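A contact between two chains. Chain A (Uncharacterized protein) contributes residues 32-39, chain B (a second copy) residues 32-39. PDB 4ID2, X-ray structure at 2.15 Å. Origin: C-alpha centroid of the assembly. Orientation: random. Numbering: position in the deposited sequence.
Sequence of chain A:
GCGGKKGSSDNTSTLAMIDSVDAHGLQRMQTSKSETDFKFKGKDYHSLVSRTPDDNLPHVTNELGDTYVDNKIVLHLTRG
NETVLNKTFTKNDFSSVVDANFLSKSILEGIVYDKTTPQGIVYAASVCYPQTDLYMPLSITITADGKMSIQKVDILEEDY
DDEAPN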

# COMPACT_ATOMS: atom_id res chain seq x y z
N SER A 32 17.18 11.44 -17.76
CA SER A 32 15.89 12.14 -17.75
C SER A 32 16.08 13.52 -17.16
O SER A 32 16.91 13.70 -16.27
CB SER A 32 14.82 11.37 -16.98
OG SER A 32 15.29 10.99 -15.70
N LYS A 33 15.31 14.50 -17.64
CA LYS A 33 15.40 15.88 -17.20
C LYS A 33 14.04 16.57 -17.31
O LYS A 33 13.29 16.27 -18.24
CB LYS A 33 16.44 16.59 -18.08
CG LYS A 33 16.81 18.01 -17.71
CD LYS A 33 17.94 18.48 -18.64
CE LYS A 33 18.23 19.96 -18.58
NZ LYS A 33 19.19 20.31 -17.50
N SER A 34 13.70 17.47 -16.38
CA SER A 34 12.45 18.23 -16.46
C SER A 34 12.53 19.50 -15.63
O SER A 34 13.25 19.55 -14.64
CB SER A 34 11.24 17.40 -16.05
OG SER A 34 11.32 16.96 -14.71
N GLU A 35 11.82 20.53 -16.09
CA GLU A 35 11.76 21.86 -15.48
C GLU A 35 10.30 22.12 -15.12
O GLU A 35 9.45 21.97 -15.99
CB GLU A 35 12.33 22.91 -16.48
CG GLU A 35 11.95 24.37 -16.25
CD GLU A 35 12.57 25.10 -15.07
OE1 GLU A 35 13.18 24.44 -14.21
OE2 GLU A 35 12.42 26.34 -15.01
N THR A 36 10.01 22.48 -13.87
CA THR A 36 8.65 22.74 -13.40
C THR A 36 8.52 24.13 -12.80
O THR A 36 9.33 24.50 -11.96
CB THR A 36 8.21 21.68 -12.37
OG1 THR A 36 8.46 20.39 -12.91
CG2 THR A 36 6.74 21.79 -12.00
N ASP A 37 7.49 24.86 -13.21
CA ASP A 37 7.18 26.19 -12.71
C ASP A 37 5.89 26.11 -11.91
O ASP A 37 4.90 25.55 -12.39
CB ASP A 37 7.04 27.20 -13.86
CG ASP A 37 8.33 27.50 -14.60
OD1 ASP A 37 9.41 27.13 -14.09
OD2 ASP A 37 8.26 28.09 -15.70
N PHE A 38 5.90 26.65 -10.69
CA PHE A 38 4.74 26.65 -9.81
C PHE A 38 4.82 27.80 -8.82
O PHE A 38 5.88 28.42 -8.67
CB PHE A 38 4.63 25.31 -9.07
CG PHE A 38 5.81 25.02 -8.18
CD1 PHE A 38 5.83 25.44 -6.86
CD2 PHE A 38 6.92 24.34 -8.67
CE1 PHE A 38 6.93 25.19 -6.05
CE2 PHE A 38 8.02 24.10 -7.87
CZ PHE A 38 8.02 24.52 -6.56
N LYS A 39 3.71 28.07 -8.13
CA LYS A 39 3.62 29.11 -7.10
C LYS A 39 3.52 28.46 -5.73
O LYS A 39 2.89 27.42 -5.59
CB LYS A 39 2.41 30.02 -7.34
CG LYS A 39 2.65 31.10 -8.37
CD LYS A 39 1.40 31.93 -8.61
CE LYS A 39 1.56 32.92 -9.73
NZ LYS A 39 0.26 33.52 -10.13
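Chain B (32-39) SKSETDFK

Four backbone hydrogen bonds join the two copies, strand to strand, in two reciprocal pairs. In the first, Glu A35 N donates to Asp B37 O at 3.0 Å, and Asp B37 N returns a bond to Glu A35 O at 2.8 Å. The second repeats it with the chains exchanged: Asp A37 N to Glu B35 O at 2.8 Å and Glu B35 N to Asp A37 O at 3.0 Å. All four are nearly straight, with angles at hydrogen between 166° and 174°, as expected where two extended backbones face each other squarely.

Residues 33-39 of chain B belong to a strand that runs antiparallel to the same residues of chain A. Their N-to-C directions differ by 164°, and the axes approach to 4.6 Å. Backbone torsions are extended throughout, for example -125/132 at Thr B36 and -155/168 at Phe B38. The register centres on Thr A36 and Thr B36, a non-hydrogen-bonded pair whose CA atoms lie 4.3 Å apart. To each side of it, the hydrogen-bonded pairs are wider: 5.2 Å between Glu A35 CA and Asp B37 CA, 5.1 Å between Asp A37 CA and Glu B35 CA. Farther out, Ser A34 CA lies 4.8 Å from Phe B38 CA, and Phe A38 CA the same 4.8 Å from Ser B34 CA.

The carbonyls that accept hydrogen bonds also receive CA-H...O contacts: Thr B36 CA lies 3.3 Å from Glu A35 O, Thr A36 CA 3.4 Å from Glu B35 O, and Ser B34 CA 3.4 Å from Asp A37 O.

Alternation along the strands sorts the side chains onto two faces. Ser A34, Thr A36 and Phe A38 share one with Ser B34, Thr B36 and Phe B38. There Thr A36 CG2 packs 3.7 Å from Thr B36 OG1, both threonines having chi1 in the m well, and Ser A34 CB meets Thr B36 CG2 at 4.3 Å. Each phenylalanine touches the partner strand through its CB: Phe A38 CB is 4.2 Å from Ser B34 CB, and Ser A34 CB 4.2 Å from Phe B38 CB, while the rings lead away.

Glu A35, Asp A37, Glu B35 and Asp B37 occupy the other face. Their contact is through the bases of the side chains, Glu A35 CB to Asp B37 CB at 4.5 Å and Asp A37 CB to Glu B35 CB at 4.4 Å; the ends of the glutamates lead away from the partner. Altogether the two stretches bury 401 Å².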

# COMPACT_ATOMS: atom_id res chain seq x y z
N SER B 32 -4.66 24.83 -7.49
CA SER B 32 -3.24 24.55 -7.76
C SER B 32 -2.99 24.56 -9.25
O SER B 32 -3.87 24.18 -10.02
CB SER B 32 -2.79 23.22 -7.16
OG SER B 32 -3.67 22.18 -7.54
N LYS B 33 -1.79 24.99 -9.66
CA LYS B 33 -1.43 25.10 -11.07
C LYS B 33 0.08 24.87 -11.24
O LYS B 33 0.85 25.29 -10.38
CB LYS B 33 -1.84 26.50 -11.55
CG LYS B 33 -1.69 26.80 -13.02
CD LYS B 33 -2.27 28.19 -13.31
CE LYS B 33 -1.94 28.75 -14.68
NZ LYS B 33 -2.92 28.31 -15.71
N SER B 34 0.51 24.17 -12.31
CA SER B 34 1.94 23.97 -12.58
C SER B 34 2.20 23.73 -14.08
O SER B 34 1.38 23.10 -14.75
CB SER B 34 2.52 22.83 -11.75
OG SER B 34 2.15 21.55 -12.21
N GLU B 35 3.33 24.26 -14.58
CA GLU B 35 3.77 24.17 -15.98
C GLU B 35 5.07 23.37 -15.98
O GLU B 35 5.98 23.72 -15.23
CB GLU B 35 3.94 25.59 -16.57
CG GLU B 35 4.80 25.73 -17.82
CD GLU B 35 4.25 25.21 -19.14
OE1 GLU B 35 3.23 24.49 -19.13
OE2 GLU B 35 4.86 25.52 -20.19
N THR B 36 5.17 22.30 -16.79
CA THR B 36 6.36 21.45 -16.86
C THR B 36 6.87 21.36 -18.30
O THR B 36 6.10 21.08 -19.21
CB THR B 36 6.07 20.05 -16.32
OG1 THR B 36 5.48 20.18 -15.04
CG2 THR B 36 7.33 19.19 -16.20
N ASP B 37 8.18 21.55 -18.47
CA ASP B 37 8.86 21.44 -19.76
C ASP B 37 9.77 20.22 -19.72
O ASP B 37 10.54 20.05 -18.77
CB ASP B 37 9.67 22.71 -20.07
CG ASP B 37 8.83 23.95 -20.31
OD1 ASP B 37 7.60 23.81 -20.50
OD2 ASP B 37 9.40 25.06 -20.31
N PHE B 38 9.66 19.36 -20.73
CA PHE B 38 10.47 18.15 -20.83
C PHE B 38 10.61 17.71 -22.28
O PHE B 38 9.88 18.21 -23.15
CB PHE B 38 9.85 17.02 -19.99
CG PHE B 38 8.46 16.63 -20.45
CD1 PHE B 38 8.28 15.64 -21.41
CD2 PHE B 38 7.34 17.26 -19.93
CE1 PHE B 38 7.01 15.30 -21.84
CE2 PHE B 38 6.07 16.92 -20.37
CZ PHE B 38 5.90 15.94 -21.32
N LYS B 39 11.52 16.77 -22.53
CA LYS B 39 11.75 16.20 -23.86
C LYS B 39 11.24 14.77 -23.90
O LYS B 39 11.35 14.05 -22.91
CB LYS B 39 13.25 16.24 -24.21
CG LYS B 39 13.72 17.58 -24.74
CD LYS B 39 15.22 17.56 -25.02
CE LYS B 39 15.75 18.92 -25.41
NZ LYS B 39 17.23 18.95 -25.41